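Local coordinates for protein alpha-rhamnosidase (Dictyoglomus thermophilum, PDB 6I60) that probably catalyses the hydrolysis of terminal non-reducing alpha-L-rhamnose residues in alpha-L-rhamnosides, at residues S283-Y291 / D321-L329; A174-I185 / G241-N251. All coordinates share one frame; numbering follows the deposited sequence.

Interaction 1 of 2, residues S283-Y291 / D321-L329; sequences SDESWKTTY and DSTWENAIL
A short antiparallel strand pairing in the beta-sandwich N-terminal domain is centred on Lys288 and Asn326, a non-hydrogen-bonded pair whose side chains diverge. Ala327 N gives to Trp287 O at 2.9 Å on one side of it; on the other, Thr289 N reaches Glu325 O in a bent bond. Before the strand comes a type I turn from Asp284 to Trp287, at whose start Asp284 OD1 accepts from Ser286 N, an Asx turn, and also from Ser286 OG. Across the contact Asn326 ND2 donates to Glu285 O of this turn at 2.9 Å (angle at the hydrogen 161°); the donor lies in the carbonyl plane of Glu285, and the oxygen lies close to the amide plane of Asn326.

Lys288 reaches toward the loop 321-324 instead. Bends at chi2 (-47°) and chi4 (81°) fold its chain past Asp321 and the Asn326 amide oxygen, bringing NZ to Trp324 O at 2.6 Å and, weakly, to Asp321 O. With a methionine in its place, the Trp324 carbonyl would probably lose this ammonium donor and the loop a tie to the strand. A water bridges Ser286 O and Asp321 OD2, while OE2 of Glu325 forms a salt bridge with Lys152. The Trp324 indole has Asp321 OD1 toward the rim of one face; over the opposite face the methyl CG2 of Thr290 stands 3.2 Å from the six-membered ring's centroid, directly on its normal.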
ATOM      1  N   SER A 283     -11.663  25.424  17.599  1.00 70.64           N
ATOM      2  CA  SER A 283     -12.388  24.571  18.528  1.00 66.11           C
ATOM      3  C   SER A 283     -12.080  24.989  19.961  1.00 67.80           C
ATOM      4  O   SER A 283     -10.911  25.113  20.343  1.00 63.02           O
ATOM      5  CB  SER A 283     -12.021  23.101  18.310  1.00 60.71           C
ATOM      6  OG  SER A 283     -10.621  22.933  18.170  1.00 60.34           O
ATOM      7  N   ASP A 284     -13.129  25.207  20.747  1.00 64.46           N
ATOM      8  CA  ASP A 284     -12.984  25.644  22.131  1.00 63.85           C
ATOM      9  C   ASP A 284     -14.239  25.223  22.895  1.00 64.29           C
ATOM     10  O   ASP A 284     -15.017  24.390  22.416  1.00 67.75           O
ATOM     11  CB  ASP A 284     -12.727  27.159  22.190  1.00 60.81           C
ATOM     12  CG  ASP A 284     -13.830  27.961  21.528  1.00 65.47           C
ATOM     13  OD1 ASP A 284     -15.005  27.776  21.905  1.00 67.73           O
ATOM     14  OD2 ASP A 284     -13.522  28.777  20.632  1.00 68.46           O
ATOM     15  N   GLU A 285     -14.438  25.803  24.080  1.00 57.46           N
ATOM     16  CA  GLU A 285     -15.576  25.447  24.917  1.00 62.69           C
ATOM     17  C   GLU A 285     -16.888  26.053  24.440  1.00 62.31           C
ATOM     18  O   GLU A 285     -17.949  25.657  24.934  1.00 67.45           O
ATOM     19  CB  GLU A 285     -15.321  25.872  26.364  1.00 74.58           C
ATOM     20  CG  GLU A 285     -14.187  25.127  27.040  1.00 75.84           C
ATOM     21  CD  GLU A 285     -13.264  26.054  27.800  1.00 90.07           C
ATOM     22  OE1 GLU A 285     -13.479  26.244  29.015  1.00103.34           O
ATOM     23  OE2 GLU A 285     -12.320  26.589  27.181  1.00 93.22           O
ATOM     24  N   SER A 286     -16.849  27.002  23.505  1.00 53.35           N
ATOM     25  CA  SER A 286     -18.084  27.530  22.939  1.00 56.77           C
ATOM     26  C   SER A 286     -18.793  26.522  22.044  1.00 67.33           C
ATOM     27  O   SER A 286     -19.890  26.817  21.555  1.00 72.25           O
ATOM     28  CB  SER A 286     -17.796  28.813  22.156  1.00 57.38           C
ATOM     29  OG  SER A 286     -17.267  28.524  20.872  1.00 62.88           O
ATOM     30  N   TRP A 287     -18.200  25.352  21.824  1.00 65.33           N
ATOM     31  CA  TRP A 287     -18.809  24.323  20.996  1.00 66.65           C
ATOM     32  C   TRP A 287     -19.838  23.533  21.791  1.00 72.62           C
ATOM     33  O   TRP A 287     -19.640  23.236  22.973  1.00 74.98           O
ATOM     34  CB  TRP A 287     -17.745  23.370  20.458  1.00 65.14           C
ATOM     35  CG  TRP A 287     -16.907  23.939  19.363  1.00 67.68           C
ATOM     36  CD1 TRP A 287     -16.282  25.150  19.352  1.00 66.80           C
ATOM     37  CD2 TRP A 287     -16.591  23.314  18.115  1.00 69.92           C
ATOM     38  NE1 TRP A 287     -15.600  25.321  18.173  1.00 63.36           N
ATOM     39  CE2 TRP A 287     -15.773  24.205  17.396  1.00 72.18           C
ATOM     40  CE3 TRP A 287     -16.924  22.085  17.535  1.00 64.68           C
ATOM     41  CZ2 TRP A 287     -15.282  23.910  16.129  1.00 76.62           C
ATOM     42  CZ3 TRP A 287     -16.434  21.793  16.280  1.00 66.89           C
ATOM     43  CH2 TRP A 287     -15.622  22.701  15.589  1.00 70.25           C
ATOM     44  N   LYS A 288     -20.936  23.187  21.132  1.00 68.99           N
ATOM     45  CA  LYS A 288     -21.936  22.319  21.731  1.00 73.37           C
ATOM     46  C   LYS A 288     -21.676  20.872  21.332  1.00 70.97           C
ATOM     47  O   LYS A 288     -20.980  20.586  20.355  1.00 66.55           O
ATOM     48  CB  LYS A 288     -23.341  22.748  21.310  1.00 76.28           C
ATOM     49  CG  LYS A 288     -23.796  24.055  21.939  1.00 77.26           C
ATOM     50  CD  LYS A 288     -23.517  24.082  23.434  1.00 77.42           C
ATOM     51  CE  LYS A 288     -24.401  25.097  24.141  1.00 73.64           C
ATOM     52  NZ  LYS A 288     -25.763  24.559  24.414  1.00 76.75           N
ATOM     53  N   THR A 289     -22.240  19.951  22.109  1.00 76.38           N
ATOM     54  CA  THR A 289     -21.983  18.537  21.884  1.00 75.21           C
ATOM     55  C   THR A 289     -23.133  17.711  22.439  1.00 76.64           C
ATOM     56  O   THR A 289     -23.834  18.138  23.361  1.00 73.96           O
ATOM     57  CB  THR A 289     -20.655  18.106  22.519  1.00 67.76           C
ATOM     58  OG1 THR A 289     -20.377  16.746  22.167  1.00 70.23           O
ATOM     59  CG2 THR A 289     -20.715  18.243  24.033  1.00 65.22           C
ATOM     60  N   THR A 290     -23.315  16.524  21.864  1.00 73.65           N
ATOM     61  CA  THR A 290     -24.406  15.632  22.239  1.00 76.71           C
ATOM     62  C   THR A 290     -24.126  14.249  21.665  1.00 73.66           C
ATOM     63  O   THR A 290     -23.188  14.051  20.888  1.00 69.57           O
ATOM     64  CB  THR A 290     -25.754  16.146  21.731  1.00 72.07           C
ATOM     65  OG1 THR A 290     -26.734  15.108  21.845  1.00 72.47           O
ATOM     66  CG2 THR A 290     -25.638  16.549  20.277  1.00 75.65           C
ATOM     67  N   TYR A 291     -24.962  13.291  22.060  1.00 69.32           N
ATOM     68  CA  TYR A 291     -24.948  11.949  21.498  1.00 71.88           C
ATOM     69  C   TYR A 291     -26.053  11.832  20.457  1.00 72.56           C
ATOM     70  O   TYR A 291     -27.138  12.394  20.625  1.00 66.04           O
ATOM     71  CB  TYR A 291     -25.135  10.890  22.586  1.00 62.74           C
ATOM     72  CG  TYR A 291     -23.853  10.501  23.290  1.00 69.65           C
ATOM     73  CD1 TYR A 291     -22.630  10.579  22.638  1.00 68.86           C
ATOM     74  CD2 TYR A 291     -23.867  10.059  24.607  1.00 72.13           C
ATOM     75  CE1 TYR A 291     -21.455  10.227  23.278  1.00 67.29           C
ATOM     76  CE2 TYR A 291     -22.698   9.705  25.254  1.00 73.71           C
ATOM     77  CZ  TYR A 291     -21.496   9.789  24.585  1.00 73.65           C
ATOM     78  OH  TYR A 291     -20.333   9.436  25.228  1.00 73.01           O
ATOM     79  N   ASP A 321     -29.152  25.575  18.692  1.00 87.50           N
ATOM     80  CA  ASP A 321     -27.870  25.079  19.176  1.00 86.49           C
ATOM     81  C   ASP A 321     -27.808  24.967  20.693  1.00 83.58           C
ATOM     82  O   ASP A 321     -26.840  24.403  21.212  1.00 75.41           O
ATOM     83  CB  ASP A 321     -26.739  25.983  18.680  1.00 80.71           C
ATOM     84  CG  ASP A 321     -25.392  25.295  18.711  1.00 85.49           C
ATOM     85  OD1 ASP A 321     -25.354  24.081  19.006  1.00 79.71           O
ATOM     86  OD2 ASP A 321     -24.371  25.966  18.443  1.00 89.01           O
ATOM     87  N   SER A 322     -28.808  25.477  21.414  1.00 88.68           N
ATOM     88  CA  SER A 322     -28.819  25.369  22.867  1.00 89.00           C
ATOM     89  C   SER A 322     -29.095  23.933  23.296  1.00 89.20           C
ATOM     90  O   SER A 322     -28.638  22.991  22.640  1.00 90.45           O
ATOM     91  CB  SER A 322     -29.854  26.317  23.474  1.00 86.14           C
ATOM     92  OG  SER A 322     -29.436  26.761  24.752  1.00 89.27           O
ATOM     93  N   THR A 323     -29.825  23.758  24.404  1.00 80.07           N
ATOM     94  CA  THR A 323     -30.165  22.470  25.022  1.00 83.86           C
ATOM     95  C   THR A 323     -29.062  21.409  24.978  1.00 82.52           C
ATOM     96  O   THR A 323     -29.281  20.272  25.410  1.00 79.82           O
ATOM     97  CB  THR A 323     -31.454  21.889  24.407  1.00 89.11           C
ATOM     98  OG1 THR A 323     -31.778  20.656  25.064  1.00 97.57           O
ATOM     99  CG2 THR A 323     -31.322  21.617  22.909  1.00 87.75           C
ATOM    100  N   TRP A 324     -27.879  21.763  24.483  1.00 85.61           N
ATOM    101  CA  TRP A 324     -26.738  20.866  24.408  1.00 80.52           C
ATOM    102  C   TRP A 324     -25.715  21.256  25.465  1.00 78.93           C
ATOM    103  O   TRP A 324     -25.582  22.431  25.820  1.00 80.08           O
ATOM    104  CB  TRP A 324     -26.075  20.911  23.024  1.00 78.60           C
ATOM    105  CG  TRP A 324     -26.892  20.342  21.896  1.00 82.80           C
ATOM    106  CD1 TRP A 324     -28.228  20.058  21.905  1.00 83.27           C
ATOM    107  CD2 TRP A 324     -26.419  19.997  20.585  1.00 80.77           C
ATOM    108  NE1 TRP A 324     -28.613  19.556  20.685  1.00 84.46           N
ATOM    109  CE2 TRP A 324     -27.522  19.508  19.858  1.00 80.89           C
ATOM    110  CE3 TRP A 324     -25.169  20.052  19.959  1.00 78.30           C
ATOM    111  CZ2 TRP A 324     -27.414  19.078  18.535  1.00 80.90           C
ATOM    112  CZ3 TRP A 324     -25.064  19.624  18.645  1.00 70.25           C
ATOM    113  CH2 TRP A 324     -26.179  19.145  17.950  1.00 74.32           C
ATOM    114  N   GLU A 325     -24.991  20.261  25.967  1.00 76.39           N
ATOM    115  CA  GLU A 325     -23.890  20.530  26.878  1.00 69.88           C
ATOM    116  C   GLU A 325     -22.693  21.068  26.106  1.00 67.21           C
ATOM    117  O   GLU A 325     -22.505  20.773  24.923  1.00 73.40           O
ATOM    118  CB  GLU A 325     -23.500  19.266  27.647  1.00 66.41           C
ATOM    119  CG  GLU A 325     -23.261  18.043  26.773  1.00 80.68           C
ATOM    120  CD  GLU A 325     -22.283  17.061  27.393  1.00 82.50           C
ATOM    121  OE1 GLU A 325     -21.093  17.414  27.538  1.00 78.09           O
ATOM    122  OE2 GLU A 325     -22.701  15.933  27.736  1.00 84.12           O
ATOM    123  N   ASN A 326     -21.884  21.874  26.784  1.00 71.11           N
ATOM    124  CA  ASN A 326     -20.708  22.453  26.156  1.00 72.88           C
ATOM    125  C   ASN A 326     -19.542  21.473  26.196  1.00 69.42           C
ATOM    126  O   ASN A 326     -19.443  20.626  27.089  1.00 69.51           O
ATOM    127  CB  ASN A 326     -20.319  23.761  26.847  1.00 75.27           C
ATOM    128  CG  ASN A 326     -21.243  24.913  26.485  1.00 70.80           C
ATOM    129  OD1 ASN A 326     -22.452  24.850  26.710  1.00 72.10           O
ATOM    130  ND2 ASN A 326     -20.673  25.975  25.926  1.00 61.00           N
ATOM    131  N   ALA A 327     -18.658  21.590  25.210  1.00 68.88           N
ATOM    132  CA  ALA A 327     -17.468  20.756  25.171  1.00 67.57           C
ATOM    133  C   ALA A 327     -16.442  21.239  26.193  1.00 70.15           C
ATOM    134  O   ALA A 327     -16.448  22.396  26.623  1.00 70.71           O
ATOM    135  CB  ALA A 327     -16.854  20.754  23.771  1.00 56.78           C
ATOM    136  N   ILE A 328     -15.551  20.328  26.582  1.00 64.36           N
ATOM    137  CA  ILE A 328     -14.489  20.625  27.532  1.00 60.35           C
ATOM    138  C   ILE A 328     -13.144  20.415  26.844  1.00 60.99           C
ATOM    139  O   ILE A 328     -13.053  19.819  25.770  1.00 61.46           O
ATOM    140  CB  ILE A 328     -14.592  19.772  28.811  1.00 62.22           C
ATOM    141  CG1 ILE A 328     -14.025  18.373  28.571  1.00 61.95           C
ATOM    142  CG2 ILE A 328     -16.034  19.688  29.284  1.00 71.52           C
ATOM    143  CD1 ILE A 328     -13.974  17.521  29.817  1.00 65.48           C
ATOM    144  N   LEU A 329     -12.092  20.923  27.481  1.00 68.07           N
ATOM    145  CA  LEU A 329     -10.747  20.766  26.947  1.00 63.78           C
ATOM    146  C   LEU A 329     -10.295  19.316  27.056  1.00 65.06           C
ATOM    147  O   LEU A 329     -10.628  18.613  28.013  1.00 59.60           O
ATOM    148  CB  LEU A 329      -9.762  21.667  27.691  1.00 59.15           C
ATOM    149  CG  LEU A 329      -9.820  23.175  27.436  1.00 66.54           C
ATOM    150  CD1 LEU A 329     -10.124  23.475  25.975  1.00 63.20           C
ATOM    151  CD2 LEU A 329     -10.837  23.828  28.353  1.00 73.18           C
TER
HETATM  152  O   HOH W   1     -21.298  26.740  19.325  1.00 60.67           O

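Interaction 2 of 2, residues A174-I185 / G241-N251; sequences AYAPMFRKSFSI and GKNAIGVILGN
Phe179 and Leu249 meet at the apolar centre, ring atom CE1 of the phenylalanine 3.5 Å from the leucine CD1, and Pro177 CG rests against Leu249 CB at 3.7 Å. On the other face of the sheet Met178 and Ile248 run side by side, CG to CD1. Farther along, Phe183 has CG between its backbone N and carbonyl carbon (chi1 60°), a torsion that carries the ring across to the neighbouring strand: Asn243 CB sits over its centre, 3.5 Å from the centroid, and Ile245 CG2 reaches its edge. Arg180, on the Met178 face, brings NH2 against Ala244 CB, while its NE is bonded to Trp314 O.

Between the two layers of side chains runs the backbone ladder, its strands antiparallel with 162° between their directions, and Phe179 and Val247 exchange both of their bonds. It ends in polar contacts: Ile185 N donates to Gly241 O at one end, and at the other Asn251 ND2 gives to Ala174 O at 3.0 Å, coming from above the carbonyl plane. Phe179, Val247 and Leu249 all meet Leu265 of strand 264-273 in a second sheet, the face-to-face packing of a beta-sandwich.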
ATOM      1  N   ALA A 174     -16.308   3.286  23.200  1.00 63.42           N
ATOM      2  CA  ALA A 174     -17.042   4.489  23.553  1.00 58.82           C
ATOM      3  C   ALA A 174     -18.153   4.743  22.535  1.00 58.16           C
ATOM      4  O   ALA A 174     -18.296   4.034  21.536  1.00 60.09           O
ATOM      5  CB  ALA A 174     -16.096   5.684  23.642  1.00 55.66           C
ATOM      6  N   TYR A 175     -18.952   5.772  22.791  1.00 60.62           N
ATOM      7  CA  TYR A 175     -20.045   6.131  21.903  1.00 51.62           C
ATOM      8  C   TYR A 175     -19.524   7.046  20.797  1.00 57.74           C
ATOM      9  O   TYR A 175     -18.315   7.215  20.615  1.00 62.40           O
ATOM     10  CB  TYR A 175     -21.177   6.783  22.693  1.00 58.52           C
ATOM     11  CG  TYR A 175     -22.161   5.807  23.297  1.00 61.06           C
ATOM     12  CD1 TYR A 175     -21.726   4.638  23.909  1.00 59.48           C
ATOM     13  CD2 TYR A 175     -23.526   6.060  23.262  1.00 64.53           C
ATOM     14  CE1 TYR A 175     -22.624   3.748  24.465  1.00 58.47           C
ATOM     15  CE2 TYR A 175     -24.430   5.177  23.815  1.00 65.19           C
ATOM     16  CZ  TYR A 175     -23.975   4.023  24.416  1.00 61.24           C
ATOM     17  OH  TYR A 175     -24.875   3.143  24.968  1.00 54.90           O
ATOM     18  N   ALA A 176     -20.438   7.653  20.042  1.00 58.18           N
ATOM     19  CA  ALA A 176     -20.073   8.543  18.946  1.00 60.30           C
ATOM     20  C   ALA A 176     -20.527   9.961  19.260  1.00 55.17           C
ATOM     21  O   ALA A 176     -21.696  10.303  19.025  1.00 57.19           O
ATOM     22  CB  ALA A 176     -20.689   8.061  17.629  1.00 56.07           C
ATOM     23  N   PRO A 177     -19.658  10.818  19.787  1.00 57.20           N
ATOM     24  CA  PRO A 177     -20.068  12.190  20.091  1.00 60.08           C
ATOM     25  C   PRO A 177     -20.101  13.063  18.849  1.00 62.77           C
ATOM     26  O   PRO A 177     -19.310  12.899  17.916  1.00 63.30           O
ATOM     27  CB  PRO A 177     -18.990  12.668  21.070  1.00 52.80           C
ATOM     28  CG  PRO A 177     -17.779  11.894  20.688  1.00 50.45           C
ATOM     29  CD  PRO A 177     -18.259  10.555  20.175  1.00 61.72           C
ATOM     30  N   MET A 178     -21.042  14.002  18.849  1.00 62.52           N
ATOM     31  CA  MET A 178     -21.167  14.998  17.796  1.00 64.16           C
ATOM     32  C   MET A 178     -20.827  16.370  18.360  1.00 61.93           C
ATOM     33  O   MET A 178     -21.135  16.669  19.517  1.00 57.58           O
ATOM     34  CB  MET A 178     -22.581  15.007  17.208  1.00 66.45           C
ATOM     35  CG  MET A 178     -23.118  13.628  16.865  1.00 62.60           C
ATOM     36  SD  MET A 178     -24.903  13.620  16.610  1.00 70.99           S
ATOM     37  CE  MET A 178     -25.010  12.962  14.948  1.00 67.98           C
ATOM     38  N   PHE A 179     -20.187  17.201  17.541  1.00 62.87           N
ATOM     39  CA  PHE A 179     -19.758  18.530  17.957  1.00 60.38           C
ATOM     40  C   PHE A 179     -20.264  19.556  16.958  1.00 62.11           C
ATOM     41  O   PHE A 179     -20.149  19.356  15.745  1.00 63.72           O
ATOM     42  CB  PHE A 179     -18.233  18.605  18.077  1.00 62.78           C
ATOM     43  CG  PHE A 179     -17.673  17.750  19.176  1.00 59.51           C
ATOM     44  CD1 PHE A 179     -17.323  16.433  18.935  1.00 59.13           C
ATOM     45  CD2 PHE A 179     -17.504  18.260  20.451  1.00 60.42           C
ATOM     46  CE1 PHE A 179     -16.810  15.642  19.945  1.00 62.27           C
ATOM     47  CE2 PHE A 179     -16.993  17.473  21.465  1.00 60.16           C
ATOM     48  CZ  PHE A 179     -16.645  16.163  21.212  1.00 55.93           C
ATOM     49  N   ARG A 180     -20.817  20.653  17.472  1.00 67.35           N
ATOM     50  CA  ARG A 180     -21.439  21.677  16.648  1.00 69.15           C
ATOM     51  C   ARG A 180     -20.978  23.057  17.092  1.00 73.19           C
ATOM     52  O   ARG A 180     -20.855  23.325  18.292  1.00 73.07           O
ATOM     53  CB  ARG A 180     -22.967  21.595  16.725  1.00 65.03           C
ATOM     54  CG  ARG A 180     -23.669  22.715  15.991  1.00 62.73           C
ATOM     55  CD  ARG A 180     -25.151  22.782  16.321  1.00 73.65           C
ATOM     56  NE  ARG A 180     -25.969  23.064  15.142  1.00 75.84           N
ATOM     57  CZ  ARG A 180     -25.901  24.175  14.411  1.00 78.54           C
ATOM     58  NH1 ARG A 180     -25.056  25.150  14.727  1.00 77.96           N
ATOM     59  NH2 ARG A 180     -26.696  24.318  13.360  1.00 77.95           N
ATOM     60  N   LYS A 181     -20.725  23.928  16.116  1.00 69.63           N
ATOM     61  CA  LYS A 181     -20.368  25.315  16.374  1.00 69.89           C
ATOM     62  C   LYS A 181     -20.922  26.170  15.244  1.00 73.24           C
ATOM     63  O   LYS A 181     -20.863  25.779  14.076  1.00 74.57           O
ATOM     64  CB  LYS A 181     -18.849  25.494  16.495  1.00 68.27           C
ATOM     65  CG  LYS A 181     -18.372  26.938  16.423  1.00 69.27           C
ATOM     66  CD  LYS A 181     -18.331  27.576  17.803  1.00 71.75           C
ATOM     67  CE  LYS A 181     -18.291  29.094  17.713  1.00 69.02           C
ATOM     68  NZ  LYS A 181     -19.660  29.682  17.692  1.00 71.95           N
ATOM     69  N   SER A 182     -21.469  27.329  15.597  1.00 76.04           N
ATOM     70  CA  SER A 182     -22.069  28.238  14.633  1.00 72.81           C
ATOM     71  C   SER A 182     -21.214  29.491  14.492  1.00 75.94           C
ATOM     72  O   SER A 182     -20.665  29.994  15.478  1.00 78.77           O
ATOM     73  CB  SER A 182     -23.493  28.614  15.052  1.00 69.20           C
ATOM     74  OG  SER A 182     -23.604  28.677  16.464  1.00 72.46           O
ATOM     75  N   PHE A 183     -21.099  29.984  13.261  1.00 71.44           N
ATOM     76  CA  PHE A 183     -20.389  31.223  12.981  1.00 72.69           C
ATOM     77  C   PHE A 183     -21.131  31.980  11.890  1.00 78.80           C
ATOM     78  O   PHE A 183     -21.954  31.417  11.163  1.00 79.77           O
ATOM     79  CB  PHE A 183     -18.930  30.969  12.571  1.00 73.58           C
ATOM     80  CG  PHE A 183     -18.777  30.130  11.333  1.00 78.14           C
ATOM     81  CD1 PHE A 183     -18.857  28.748  11.401  1.00 80.96           C
ATOM     82  CD2 PHE A 183     -18.533  30.722  10.104  1.00 83.74           C
ATOM     83  CE1 PHE A 183     -18.710  27.973  10.265  1.00 77.75           C
ATOM     84  CE2 PHE A 183     -18.381  29.951   8.964  1.00 83.17           C
ATOM     85  CZ  PHE A 183     -18.470  28.575   9.046  1.00 79.87           C
ATOM     86  N   SER A 184     -20.835  33.273  11.784  1.00 79.87           N
ATOM     87  CA  SER A 184     -21.527  34.163  10.863  1.00 78.36           C
ATOM     88  C   SER A 184     -20.557  34.712   9.826  1.00 76.65           C
ATOM     89  O   SER A 184     -19.389  34.977  10.129  1.00 70.22           O
ATOM     90  CB  SER A 184     -22.197  35.317  11.615  1.00 80.74           C
ATOM     91  OG  SER A 184     -23.500  34.957  12.041  1.00 73.75           O
ATOM     92  N   ILE A 185     -21.050  34.879   8.600  1.00 74.12           N
ATOM     93  CA  ILE A 185     -20.276  35.424   7.492  1.00 79.72           C
ATOM     94  C   ILE A 185     -21.055  36.583   6.884  1.00 80.54           C
ATOM     95  O   ILE A 185     -22.285  36.523   6.769  1.00 81.12           O
ATOM     96  CB  ILE A 185     -19.972  34.349   6.425  1.00 78.96           C
ATOM     97  CG1 ILE A 185     -19.368  33.100   7.071  1.00 78.93           C
ATOM     98  CG2 ILE A 185     -19.035  34.896   5.359  1.00 84.41           C
ATOM     99  CD1 ILE A 185     -17.957  33.297   7.588  1.00 76.24           C
ATOM    100  N   GLY A 241     -25.383  34.182   5.482  1.00 71.37           N
ATOM    101  CA  GLY A 241     -25.646  34.555   6.861  1.00 77.11           C
ATOM    102  C   GLY A 241     -25.131  33.597   7.917  1.00 72.79           C
ATOM    103  O   GLY A 241     -23.930  33.553   8.196  1.00 69.44           O
ATOM    104  N   LYS A 242     -26.035  32.837   8.530  1.00 69.51           N
ATOM    105  CA  LYS A 242     -25.649  31.909   9.583  1.00 71.78           C
ATOM    106  C   LYS A 242     -25.007  30.664   8.986  1.00 80.05           C
ATOM    107  O   LYS A 242     -25.407  30.186   7.919  1.00 74.66           O
ATOM    108  CB  LYS A 242     -26.863  31.523  10.428  1.00 74.13           C
ATOM    109  CG  LYS A 242     -26.870  32.144  11.818  1.00 71.22           C
ATOM    110  CD  LYS A 242     -27.357  31.155  12.866  1.00 77.91           C
ATOM    111  CE  LYS A 242     -28.326  31.811  13.839  1.00 84.96           C
ATOM    112  NZ  LYS A 242     -29.034  30.809  14.686  1.00 88.79           N
ATOM    113  N   ASN A 243     -23.996  30.144   9.677  1.00 83.35           N
ATOM    114  CA  ASN A 243     -23.267  28.968   9.233  1.00 77.05           C
ATOM    115  C   ASN A 243     -23.218  27.941  10.352  1.00 77.02           C
ATOM    116  O   ASN A 243     -23.359  28.267  11.534  1.00 84.07           O
ATOM    117  CB  ASN A 243     -21.843  29.318   8.797  1.00 75.98           C
ATOM    118  CG  ASN A 243     -21.793  29.930   7.420  1.00 76.72           C
ATOM    119  OD1 ASN A 243     -22.739  30.585   6.983  1.00 77.35           O
ATOM    120  ND2 ASN A 243     -20.685  29.721   6.723  1.00 80.06           N
ATOM    121  N   ALA A 244     -23.003  26.688   9.963  1.00 76.15           N
ATOM    122  CA  ALA A 244     -22.936  25.593  10.917  1.00 78.16           C
ATOM    123  C   ALA A 244     -21.930  24.564  10.427  1.00 67.83           C
ATOM    124  O   ALA A 244     -21.823  24.312   9.224  1.00 71.53           O
ATOM    125  CB  ALA A 244     -24.308  24.940  11.119  1.00 70.12           C
ATOM    126  N   ILE A 245     -21.196  23.978  11.366  1.00 60.69           N
ATOM    127  CA  ILE A 245     -20.262  22.901  11.071  1.00 69.09           C
ATOM    128  C   ILE A 245     -20.640  21.691  11.915  1.00 72.07           C
ATOM    129  O   ILE A 245     -21.183  21.824  13.017  1.00 65.48           O
ATOM    130  CB  ILE A 245     -18.799  23.321  11.326  1.00 66.74           C
ATOM    131  CG1 ILE A 245     -18.681  24.060  12.653  1.00 68.48           C
ATOM    132  CG2 ILE A 245     -18.303  24.220  10.212  1.00 68.88           C
ATOM    133  CD1 ILE A 245     -18.400  23.165  13.817  1.00 72.39           C
ATOM    134  N   GLY A 246     -20.349  20.504  11.389  1.00 75.69           N
ATOM    135  CA  GLY A 246     -20.683  19.276  12.082  1.00 70.49           C
ATOM    136  C   GLY A 246     -19.575  18.243  12.062  1.00 66.09           C
ATOM    137  O   GLY A 246     -19.049  17.909  10.996  1.00 67.47           O
ATOM    138  N   VAL A 247     -19.204  17.736  13.235  1.00 61.23           N
ATOM    139  CA  VAL A 247     -18.174  16.711  13.364  1.00 62.58           C
ATOM    140  C   VAL A 247     -18.691  15.631  14.304  1.00 62.41           C
ATOM    141  O   VAL A 247     -19.060  15.924  15.447  1.00 62.90           O
ATOM    142  CB  VAL A 247     -16.846  17.279  13.889  1.00 65.26           C
ATOM    143  CG1 VAL A 247     -15.795  16.181  13.944  1.00 67.59           C
ATOM    144  CG2 VAL A 247     -16.371  18.435  13.022  1.00 62.88           C
ATOM    145  N   ILE A 248     -18.714  14.390  13.826  1.00 63.78           N
ATOM    146  CA  ILE A 248     -19.063  13.229  14.636  1.00 64.12           C
ATOM    147  C   ILE A 248     -17.820  12.360  14.772  1.00 54.40           C
ATOM    148  O   ILE A 248     -17.115  12.118  13.785  1.00 53.03           O
ATOM    149  CB  ILE A 248     -20.239  12.444  14.026  1.00 58.16           C
ATOM    150  CG1 ILE A 248     -20.470  11.140  14.790  1.00 58.80           C
ATOM    151  CG2 ILE A 248     -20.003  12.175  12.549  1.00 57.62           C
ATOM    152  CD1 ILE A 248     -21.917  10.715  14.837  1.00 68.55           C
ATOM    153  N   LEU A 249     -17.544  11.905  15.990  1.00 56.57           N
ATOM    154  CA  LEU A 249     -16.311  11.195  16.299  1.00 56.31           C
ATOM    155  C   LEU A 249     -16.552   9.697  16.417  1.00 54.32           C
ATOM    156  O   LEU A 249     -17.538   9.258  17.016  1.00 56.91           O
ATOM    157  CB  LEU A 249     -15.698  11.716  17.600  1.00 55.50           C
ATOM    158  CG  LEU A 249     -15.060  13.104  17.546  1.00 60.52           C
ATOM    159  CD1 LEU A 249     -14.325  13.388  18.839  1.00 61.60           C
ATOM    160  CD2 LEU A 249     -14.123  13.226  16.353  1.00 63.37           C
ATOM    161  N   GLY A 250     -15.638   8.916  15.844  1.00 55.71           N
ATOM    162  CA  GLY A 250     -15.647   7.474  15.997  1.00 51.90           C
ATOM    163  C   GLY A 250     -14.435   6.993  16.769  1.00 53.97           C
ATOM    164  O   GLY A 250     -13.454   7.730  16.908  1.00 56.41           O
ATOM    165  N   ASN A 251     -14.485   5.762  17.282  1.00 54.22           N
ATOM    166  CA  ASN A 251     -13.375   5.245  18.079  1.00 56.15           C
ATOM    167  C   ASN A 251     -12.193   4.855  17.199  1.00 60.16           C
ATOM    168  O   ASN A 251     -11.110   5.444  17.295  1.00 61.31           O
ATOM    169  CB  ASN A 251     -13.836   4.046  18.913  1.00 52.45           C
ATOM    170  CG  ASN A 251     -15.090   4.336  19.713  1.00 54.01           C
ATOM    171  OD1 ASN A 251     -15.571   5.468  19.755  1.00 62.54           O
ATOM    172  ND2 ASN A 251     -15.628   3.308  20.349  1.00 60.99           N
TER

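Read from the N terminus, the two contacts come in series, neither nested nor crossed. Strand 171-184 leads off; the chain then builds strands 189-199, 201-206, 209-210 and 226-233 before 241-251 returns to close the loop of interaction 2. Only after strands 264-273 and 278-282 does 283-291 open interaction 1, a shorter excursion that 321-329 closes. In space they are neighbours, because strand 288-298 lies beside strand 171-184: the order runs 325-329, 288-298, 171-184, 242-250. Thr289 OG1 probably bonds to Met178 O and Lys288 N to Arg180 O, while Trp287 packs on Ile245, so strands far apart in sequence lie next to one another.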